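Long-range contacts in putative rRNA methyltransferase (Sorangium cellulosum, PDB 4RWZ), which probably transfers a methyl group from S-adenosylmethionine to 16S rRNA within the 30S ribosomal subunit, a modification that confers resistance to aminoglycosides: residues A[28-33]-A[102-107]; A[121-126]-A[172-177]; A[136-141]-A[206-211]. All blocks are in the same frame, centred on the assembly; numbering follows the deposited sequence.

Contact 1 (A[28-33]-A[102-107]); sequences LIDVGT and TLNFPW
Asp30 and Thr102 pair across two parallel strands, 26-31 and 98-104, in the middle of a Rossmann-like methyltransferase sheet. Thr102 bonds the residues before and after Asp30, as in a parallel bridge: Thr102 N to Ile29 O (2.8 Å) and Val31 N to Thr102 O (2.9 Å). The Thr102 side chain adds a third bond: OG1, set between its own backbone N and carbonyl carbon (chi1 56°), donates to Asp30 OD1 at 2.7 Å from above the carboxylate plane. The sequence from Asp30 to Thr33 matches the start of the glycine-rich motif I, which in class I methyltransferases borders the cofactor pocket. Here Thr33 OG1 donates to Asp30 OD2 (2.7 Å), so both carboxylate oxygens are held, which should restrict rotation of the group. Past the paired residues, waters bridge the strand ends, two of them lying between Gly32 O and Asn104 O. Another takes the N-H of Asn104 while lying close to Asp30 OD1 and Val31 O; a fourth donates to Asp30 OD2 and accepts from Asn104 ND2. Leu28 CD1 meets the Thr102 methyl CG2 at 3.7 Å, the two side chains at about a right angle, and Phe38 of helix 37-45 touches Asp30, Thr102 and Asn104.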
loop_
_atom_site.group_PDB
_atom_site.type_symbol
_atom_site.label_atom_id
_atom_site.label_comp_id
_atom_site.label_asym_id
_atom_site.label_seq_id
_atom_site.Cartn_x
_atom_site.Cartn_y
_atom_site.Cartn_z
ATOM N N LEU A 28 8.739 -3.237 1.483
ATOM C CA LEU A 28 7.427 -3.398 0.885
ATOM C C LEU A 28 6.441 -2.665 1.773
ATOM O O LEU A 28 6.543 -2.750 3.003
ATOM C CB LEU A 28 7.078 -4.901 0.850
ATOM C CG LEU A 28 5.636 -5.321 0.699
ATOM C CD1 LEU A 28 5.084 -4.996 -0.695
ATOM C CD2 LEU A 28 5.528 -6.868 0.954
ATOM N N ILE A 29 5.549 -1.874 1.166
ATOM C CA ILE A 29 4.465 -1.260 1.945
ATOM C C ILE A 29 3.166 -1.685 1.335
ATOM O O ILE A 29 2.952 -1.549 0.121
ATOM C CB ILE A 29 4.585 0.271 1.976
ATOM C CG1 ILE A 29 5.968 0.635 2.591
ATOM C CG2 ILE A 29 3.350 0.890 2.742
ATOM C CD1 ILE A 29 6.229 2.203 2.624
ATOM N N ASP A 30 2.261 -2.195 2.167
ATOM C CA ASP A 30 0.965 -2.663 1.680
ATOM C C ASP A 30 -0.096 -1.723 2.231
ATOM O O ASP A 30 -0.306 -1.710 3.420
ATOM C CB ASP A 30 0.721 -4.097 2.215
ATOM C CG ASP A 30 -0.620 -4.706 1.729
ATOM O OD1 ASP A 30 -0.958 -4.519 0.524
ATOM O OD2 ASP A 30 -1.343 -5.445 2.519
ATOM N N VAL A 31 -0.764 -0.942 1.375
ATOM C CA VAL A 31 -1.711 0.082 1.869
ATOM C C VAL A 31 -3.103 -0.500 1.879
ATOM O O VAL A 31 -3.511 -1.149 0.893
ATOM C CB VAL A 31 -1.625 1.317 0.931
ATOM C CG1 VAL A 31 -2.716 2.319 1.240
ATOM C CG2 VAL A 31 -0.294 1.924 1.128
ATOM N N GLY A 32 -3.804 -0.344 3.010
ATOM C CA GLY A 32 -5.125 -0.923 3.198
ATOM C C GLY A 32 -4.983 -2.402 3.468
ATOM O O GLY A 32 -5.666 -3.247 2.872
ATOM N N THR A 33 -4.113 -2.735 4.399
ATOM C CA THR A 33 -3.730 -4.164 4.546
ATOM C C THR A 33 -4.823 -5.017 5.253
ATOM O O THR A 33 -4.727 -6.269 5.314
ATOM C CB THR A 33 -2.390 -4.217 5.294
ATOM O OG1 THR A 33 -1.790 -5.499 5.168
ATOM C CG2 THR A 33 -2.643 -3.985 6.785
ATOM N N THR A 102 2.006 -2.135 -2.489
ATOM C CA THR A 102 0.909 -2.970 -2.966
ATOM C C THR A 102 -0.466 -2.447 -2.513
ATOM O O THR A 102 -0.619 -1.896 -1.403
ATOM C CB THR A 102 1.069 -4.448 -2.518
ATOM O OG1 THR A 102 1.183 -4.490 -1.077
ATOM C CG2 THR A 102 2.334 -5.081 -3.190
ATOM N N LEU A 103 -1.452 -2.542 -3.418
ATOM C CA LEU A 103 -2.872 -2.271 -3.047
ATOM C C LEU A 103 -3.627 -3.493 -3.505
ATOM O O LEU A 103 -3.864 -3.671 -4.704
ATOM C CB LEU A 103 -3.418 -1.046 -3.770
ATOM C CG LEU A 103 -2.783 0.238 -3.199
ATOM C CD1 LEU A 103 -1.720 0.575 -4.105
ATOM C CD2 LEU A 103 -3.701 1.408 -3.000
ATOM N N ASN A 104 -3.986 -4.344 -2.556
ATOM C CA ASN A 104 -4.654 -5.623 -2.857
ATOM C C ASN A 104 -6.131 -5.493 -2.593
ATOM O O ASN A 104 -6.529 -5.407 -1.440
ATOM C CB ASN A 104 -4.118 -6.711 -1.933
ATOM C CG ASN A 104 -2.696 -7.069 -2.254
ATOM O OD1 ASN A 104 -2.382 -7.267 -3.410
ATOM N ND2 ASN A 104 -1.823 -7.123 -1.247
ATOM N N PHE A 105 -6.927 -5.489 -3.652
ATOM C CA PHE A 105 -8.387 -5.372 -3.518
ATOM C C PHE A 105 -8.850 -4.161 -2.721
ATOM O O PHE A 105 -9.592 -4.298 -1.739
ATOM C CB PHE A 105 -8.972 -6.654 -2.916
ATOM C CG PHE A 105 -8.630 -7.874 -3.739
ATOM C CD1 PHE A 105 -9.182 -8.029 -4.995
ATOM C CD2 PHE A 105 -7.760 -8.834 -3.274
ATOM C CE1 PHE A 105 -8.859 -9.139 -5.796
ATOM C CE2 PHE A 105 -7.447 -9.943 -4.081
ATOM C CZ PHE A 105 -8.014 -10.069 -5.334
ATOM N N PRO A 106 -8.428 -2.965 -3.140
ATOM C CA PRO A 106 -8.864 -1.744 -2.436
ATOM C C PRO A 106 -10.398 -1.600 -2.495
ATOM O O PRO A 106 -11.009 -1.999 -3.477
ATOM C CB PRO A 106 -8.230 -0.603 -3.284
ATOM C CG PRO A 106 -8.036 -1.214 -4.658
ATOM C CD PRO A 106 -7.594 -2.669 -4.311
ATOM N N TRP A 107 -11.002 -1.040 -1.475
ATOM C CA TRP A 107 -12.439 -0.786 -1.503
ATOM C C TRP A 107 -12.790 0.253 -2.589
ATOM O O TRP A 107 -11.895 0.895 -3.143
ATOM C CB TRP A 107 -12.867 -0.250 -0.150
ATOM C CG TRP A 107 -12.962 -1.326 0.910
ATOM C CD1 TRP A 107 -12.726 -2.665 0.774
ATOM C CD2 TRP A 107 -13.338 -1.107 2.263
ATOM N NE1 TRP A 107 -12.948 -3.301 1.999
ATOM C CE2 TRP A 107 -13.329 -2.357 2.917
ATOM C CE3 TRP A 107 -13.693 0.035 2.982
ATOM C CZ2 TRP A 107 -13.669 -2.495 4.291
ATOM C CZ3 TRP A 107 -14.034 -0.107 4.323
ATOM C CH2 TRP A 107 -14.017 -1.363 4.951
HETATM O O HOH W 1 -3.482 -3.839 0.178
HETATM O O HOH W 2 -3.274 -6.938 1.604
HETATM O O HOH W 3 -5.716 -5.376 1.333
HETATM O O HOH W 4 -7.488 -3.528 0.570
#

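Contact 2 (A[121-126]-A[172-177]); sequences VLEALR and RAAGFE
Arg126, Ala174 and Phe176 carry most of this junction between helix 119-127 and the turn that leads from helix 160-172 into the edge strand 176-183. The Arg126 chain leaves the helix with CG anti to the backbone N and then bends at chi2 (64°); CD lies over the centre of the Phe176 ring, 3.9 Å from the centroid, as a CH-pi contact on one face. Beyond the bend, NE of Arg126 donates to Gly175 O at 2.9 Å. The bond is far from straight (N-H...O 140°), with the donor above the carbonyl plane, although the oxygen lies near the guanidinium plane.

The Phe176 ring edge faces the helix backbone at Leu122 O and Leu125 C, and CE2 also touches Arg126 CB at 3.4 Å. Ala174 points toward the helix, its CB against Leu122 CB at 3.5 Å, tighter than usual van der Waals contact. Its carbonyl oxygen, Ala174 O, lies 3.2 Å from Arg126 CG. The turn is the Schellman motif closing helix 160-172, with Gly175 in positive phi. At the outer margin a water donates to both Glu123 OE2 and Ala173 O. Arg126 NH2 goes on to bond Ile214 O. A single arginine thus spends its aliphatic stem on an aromatic face and two of its nitrogens, NE and NH2, on main-chain carbonyls, whose dipoles would be expected to offset part of its charge.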
loop_
_atom_site.group_PDB
_atom_site.type_symbol
_atom_site.label_atom_id
_atom_site.label_comp_id
_atom_site.label_asym_id
_atom_site.label_seq_id
_atom_site.Cartn_x
_atom_site.Cartn_y
_atom_site.Cartn_z
ATOM N N VAL A 121 -4.808 11.313 -4.663
ATOM C CA VAL A 121 -4.531 9.968 -4.160
ATOM C C VAL A 121 -3.279 9.424 -4.828
ATOM O O VAL A 121 -2.423 8.819 -4.189
ATOM C CB VAL A 121 -5.710 9.041 -4.400
ATOM C CG1 VAL A 121 -5.430 7.613 -3.858
ATOM C CG2 VAL A 121 -6.953 9.569 -3.635
ATOM N N LEU A 122 -3.157 9.646 -6.144
ATOM C CA LEU A 122 -1.938 9.136 -6.806
ATOM C C LEU A 122 -0.701 9.797 -6.258
ATOM O O LEU A 122 0.325 9.174 -6.067
ATOM C CB LEU A 122 -1.992 9.390 -8.310
ATOM C CG LEU A 122 -3.146 8.723 -9.021
ATOM C CD1 LEU A 122 -2.986 8.967 -10.574
ATOM C CD2 LEU A 122 -3.169 7.199 -8.775
ATOM N N GLU A 123 -0.781 11.094 -5.988
ATOM C CA GLU A 123 0.345 11.799 -5.402
ATOM C C GLU A 123 0.666 11.278 -3.986
ATOM O O GLU A 123 1.833 11.184 -3.596
ATOM C CB GLU A 123 0.068 13.320 -5.368
ATOM C CG GLU A 123 0.008 13.916 -6.797
ATOM C CD GLU A 123 -0.401 15.349 -6.829
ATOM O OE1 GLU A 123 -0.144 16.035 -5.795
ATOM O OE2 GLU A 123 -0.904 15.797 -7.900
ATOM N N ALA A 124 -0.381 10.974 -3.209
ATOM C CA ALA A 124 -0.111 10.482 -1.859
ATOM C C ALA A 124 0.641 9.133 -1.917
ATOM O O ALA A 124 1.543 8.865 -1.093
ATOM C CB ALA A 124 -1.423 10.332 -1.057
ATOM N N LEU A 125 0.241 8.286 -2.861
ATOM C CA LEU A 125 0.897 6.953 -3.017
ATOM C C LEU A 125 2.321 7.098 -3.563
ATOM O O LEU A 125 3.258 6.432 -3.093
ATOM C CB LEU A 125 0.036 6.081 -3.924
ATOM C CG LEU A 125 -1.366 5.761 -3.328
ATOM C CD1 LEU A 125 -2.139 5.040 -4.433
ATOM C CD2 LEU A 125 -1.224 4.829 -2.138
ATOM N N ARG A 126 2.501 7.975 -4.533
ATOM C CA ARG A 126 3.827 8.197 -5.114
ATOM C C ARG A 126 4.808 8.690 -4.047
ATOM O O ARG A 126 5.997 8.390 -4.076
ATOM C CB ARG A 126 3.746 9.197 -6.265
ATOM C CG ARG A 126 5.122 9.648 -6.816
ATOM C CD ARG A 126 5.891 8.440 -7.452
ATOM N NE ARG A 126 7.166 8.894 -8.034
ATOM C CZ ARG A 126 8.268 9.065 -7.302
ATOM N NH1 ARG A 126 8.227 8.860 -5.988
ATOM N NH2 ARG A 126 9.400 9.442 -7.857
ATOM N N ARG A 172 1.443 9.681 -15.119
ATOM C CA ARG A 172 2.675 10.416 -15.355
ATOM C C ARG A 172 2.626 11.763 -14.606
ATOM O O ARG A 172 3.656 12.241 -14.102
ATOM C CB ARG A 172 2.898 10.691 -16.867
ATOM C CG ARG A 172 3.559 9.578 -17.516
ATOM C CD ARG A 172 4.036 9.994 -18.952
ATOM N NE ARG A 172 4.647 8.862 -19.614
ATOM C CZ ARG A 172 4.408 8.538 -20.881
ATOM N NH1 ARG A 172 3.574 9.276 -21.608
ATOM N NH2 ARG A 172 5.015 7.485 -21.424
ATOM N N ALA A 173 1.447 12.390 -14.601
ATOM C CA ALA A 173 1.294 13.690 -13.941
ATOM C C ALA A 173 1.491 13.551 -12.426
ATOM O O ALA A 173 1.563 14.570 -11.737
ATOM C CB ALA A 173 -0.071 14.327 -14.249
ATOM N N ALA A 174 1.427 12.319 -11.896
ATOM C CA ALA A 174 1.706 12.069 -10.457
ATOM C C ALA A 174 3.080 11.462 -10.182
ATOM O O ALA A 174 3.350 11.047 -9.058
ATOM C CB ALA A 174 0.578 11.159 -9.794
ATOM N N GLY A 175 3.912 11.266 -11.213
ATOM C CA GLY A 175 5.221 10.670 -10.997
ATOM C C GLY A 175 5.327 9.153 -11.198
ATOM O O GLY A 175 6.299 8.523 -10.741
ATOM N N PHE A 176 4.370 8.567 -11.926
ATOM C CA PHE A 176 4.353 7.119 -12.197
ATOM C C PHE A 176 4.281 6.852 -13.679
ATOM O O PHE A 176 3.550 7.545 -14.391
ATOM C CB PHE A 176 3.078 6.469 -11.592
ATOM C CG PHE A 176 3.149 6.195 -10.099
ATOM C CD1 PHE A 176 4.033 5.250 -9.596
ATOM C CD2 PHE A 176 2.273 6.855 -9.210
ATOM C CE1 PHE A 176 4.073 4.967 -8.234
ATOM C CE2 PHE A 176 2.275 6.541 -7.836
ATOM C CZ PHE A 176 3.195 5.609 -7.359
ATOM N N GLU A 177 4.967 5.807 -14.121
ATOM C CA GLU A 177 4.832 5.329 -15.494
ATOM C C GLU A 177 4.153 3.968 -15.485
ATOM O O GLU A 177 4.711 3.005 -14.969
ATOM C CB GLU A 177 6.219 5.236 -16.138
ATOM C CG GLU A 177 6.179 4.824 -17.589
ATOM C CD GLU A 177 5.589 5.893 -18.512
ATOM O OE1 GLU A 177 5.778 7.108 -18.258
ATOM O OE2 GLU A 177 4.992 5.516 -19.545
HETATM O O HOH W 5 -0.771 14.742 -10.312
#

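Contact 3 (A[136-141]-A[206-211]); sequences IALLNQ and TRLLTA
Ala137 pairs with Leu209, and Leu139 with Arg207, as the two hydrogen-bonded pairs of an antiparallel ladder between strands 133-139 and 207-213. Each pair closes a ring of two backbone bonds: Ala137 N to Leu209 O is 2.9 Å and Leu209 N to Ala137 O 3.0 Å. Leu139 N to Arg207 O and Arg207 N to Leu139 O are both 2.8 Å. Between the rings, CA-H groups fill in; Leu208 CA, for instance, lies 3.4 Å from Ala137 O.

Past the strand end a side-chain bond ties the two chains. Asn140 ND2 donates to Thr206 OG1 at 2.7 Å, almost straight (169°) and with the hydroxyl oxygen in the amide plane. The other end of this amide, OD1, bonds Ser142 OG, so the orientation of the group is fixed from both ends.

Apolar contacts divide between the two faces. On the face of Ile136, Leu138, Leu208 and Thr210, Ile136 CG2 meets Leu208 CD1 at 3.7 Å, the side chains lying side by side and pointing the same way, and Leu138 CD1 touches the Thr206 methyl. On the other, Leu139 CD1 reaches Leu209 CD2 at 4.3 Å, and Leu139 touches Leu111, Leu114 and Val115 of helix 108-115. Strand 207-213, inserted antiparallel between strands 133-139 and 176-183, completes the 3-2-1-4-5-7-6 order that marks the class I methyltransferase fold.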
loop_
_atom_site.group_PDB
_atom_site.type_symbol
_atom_site.label_atom_id
_atom_site.label_comp_id
_atom_site.label_asym_id
_atom_site.label_seq_id
_atom_site.Cartn_x
_atom_site.Cartn_y
_atom_site.Cartn_z
ATOM N N ILE A 136 1.913 -1.836 -7.303
ATOM C CA ILE A 136 1.209 -3.008 -7.849
ATOM C C ILE A 136 -0.229 -3.017 -7.265
ATOM O O ILE A 136 -0.403 -3.049 -6.050
ATOM C CB ILE A 136 1.875 -4.280 -7.367
ATOM C CG1 ILE A 136 3.353 -4.274 -7.810
ATOM C CG2 ILE A 136 1.159 -5.521 -7.984
ATOM C CD1 ILE A 136 4.151 -5.589 -7.417
ATOM N N ALA A 137 -1.230 -2.969 -8.120
ATOM C CA ALA A 137 -2.611 -2.928 -7.640
ATOM C C ALA A 137 -3.379 -4.123 -8.224
ATOM O O ALA A 137 -3.309 -4.397 -9.446
ATOM C CB ALA A 137 -3.278 -1.598 -8.019
ATOM N N LEU A 138 -4.122 -4.809 -7.355
ATOM C CA LEU A 138 -5.024 -5.888 -7.787
ATOM C C LEU A 138 -6.432 -5.352 -7.622
ATOM O O LEU A 138 -6.878 -5.118 -6.488
ATOM C CB LEU A 138 -4.893 -7.132 -6.926
ATOM C CG LEU A 138 -3.796 -8.103 -7.364
ATOM C CD1 LEU A 138 -4.083 -8.693 -8.746
ATOM C CD2 LEU A 138 -2.467 -7.398 -7.381
ATOM N N LEU A 139 -7.137 -5.187 -8.733
ATOM C CA LEU A 139 -8.363 -4.380 -8.749
ATOM C C LEU A 139 -9.557 -5.285 -9.048
ATOM O O LEU A 139 -9.543 -6.012 -10.038
ATOM C CB LEU A 139 -8.280 -3.271 -9.810
ATOM C CG LEU A 139 -7.101 -2.282 -9.714
ATOM C CD1 LEU A 139 -7.193 -1.228 -10.814
ATOM C CD2 LEU A 139 -7.042 -1.674 -8.332
ATOM N N ASN A 140 -10.614 -5.198 -8.250
ATOM C CA ASN A 140 -11.734 -6.097 -8.442
ATOM C C ASN A 140 -12.945 -5.307 -7.961
ATOM O O ASN A 140 -12.887 -4.655 -6.908
ATOM C CB ASN A 140 -11.482 -7.352 -7.604
ATOM C CG ASN A 140 -12.590 -8.370 -7.710
ATOM O OD1 ASN A 140 -13.699 -8.134 -7.255
ATOM N ND2 ASN A 140 -12.295 -9.503 -8.345
ATOM N N GLN A 141 -14.015 -5.325 -8.763
ATOM C CA GLN A 141 -15.177 -4.495 -8.505
ATOM C C GLN A 141 -16.197 -5.109 -7.579
ATOM O O GLN A 141 -17.223 -4.488 -7.292
ATOM C CB GLN A 141 -15.852 -4.123 -9.830
ATOM C CG GLN A 141 -14.980 -3.255 -10.672
ATOM C CD GLN A 141 -15.718 -2.664 -11.821
ATOM O OE1 GLN A 141 -16.949 -2.673 -11.855
ATOM N NE2 GLN A 141 -14.972 -2.147 -12.789
ATOM N N THR A 206 -10.506 -9.824 -12.196
ATOM C CA THR A 206 -9.512 -9.061 -11.402
ATOM C C THR A 206 -8.490 -8.480 -12.372
ATOM O O THR A 206 -8.085 -9.139 -13.331
ATOM C CB THR A 206 -8.853 -9.948 -10.307
ATOM O OG1 THR A 206 -9.831 -10.240 -9.306
ATOM C CG2 THR A 206 -7.715 -9.220 -9.601
ATOM N N ARG A 207 -8.129 -7.218 -12.185
ATOM C CA ARG A 207 -7.177 -6.572 -13.078
ATOM C C ARG A 207 -5.886 -6.306 -12.303
ATOM O O ARG A 207 -5.912 -5.956 -11.116
ATOM C CB ARG A 207 -7.760 -5.264 -13.646
ATOM C CG ARG A 207 -6.719 -4.209 -14.136
ATOM C CD ARG A 207 -6.646 -3.958 -15.673
ATOM N NE ARG A 207 -7.896 -4.211 -16.408
ATOM C CZ ARG A 207 -7.958 -4.516 -17.709
ATOM N NH1 ARG A 207 -6.844 -4.572 -18.431
ATOM N NH2 ARG A 207 -9.127 -4.745 -18.301
ATOM N N LEU A 208 -4.762 -6.491 -12.975
ATOM C CA LEU A 208 -3.458 -6.147 -12.405
ATOM C C LEU A 208 -2.961 -4.886 -13.066
ATOM O O LEU A 208 -2.945 -4.789 -14.290
ATOM C CB LEU A 208 -2.478 -7.279 -12.676
ATOM C CG LEU A 208 -1.002 -6.976 -12.445
ATOM C CD1 LEU A 208 -0.676 -6.769 -10.964
ATOM C CD2 LEU A 208 -0.141 -8.140 -13.073
ATOM N N LEU A 209 -2.646 -3.865 -12.271
ATOM C CA LEU A 209 -2.154 -2.634 -12.853
ATOM C C LEU A 209 -0.860 -2.335 -12.125
ATOM O O LEU A 209 -0.847 -2.358 -10.903
ATOM C CB LEU A 209 -3.165 -1.503 -12.605
ATOM C CG LEU A 209 -2.827 -0.094 -13.095
ATOM C CD1 LEU A 209 -2.752 -0.120 -14.612
ATOM C CD2 LEU A 209 -3.941 0.848 -12.599
ATOM N N THR A 210 0.229 -2.078 -12.831
ATOM C CA THR A 210 1.477 -1.792 -12.122
ATOM C C THR A 210 2.066 -0.526 -12.726
ATOM O O THR A 210 1.778 -0.166 -13.862
ATOM C CB THR A 210 2.557 -2.935 -12.221
ATOM O OG1 THR A 210 3.071 -2.986 -13.556
ATOM C CG2 THR A 210 1.991 -4.306 -11.795
ATOM N N ALA A 211 2.838 0.211 -11.939
ATOM C CA ALA A 211 3.496 1.376 -12.484
ATOM C C ALA A 211 4.816 1.606 -11.777
ATOM O O ALA A 211 5.005 1.186 -10.624
ATOM C CB ALA A 211 2.584 2.630 -12.344
#

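All three contacts serve one seven-stranded sheet, from its middle to its edge. Contact 1 is buried and joins parallel strands; contact 3, partly buried, is antiparallel. They are directly linked, since strands 98-104 and 133-139 are neighbours. The centres of contacts 2 and 3 lie about 13 and 12 Å from the chain centre, against about 4 Å for that of contact 1, and contact 2 joins a helix to the start of the edge strand instead of strand to strand. Chemistry follows place: a watered carboxylate at the strand ends in contact 1, backbone ladder and aliphatic packing in contact 3, and an arginine against an aromatic ring in contact 2.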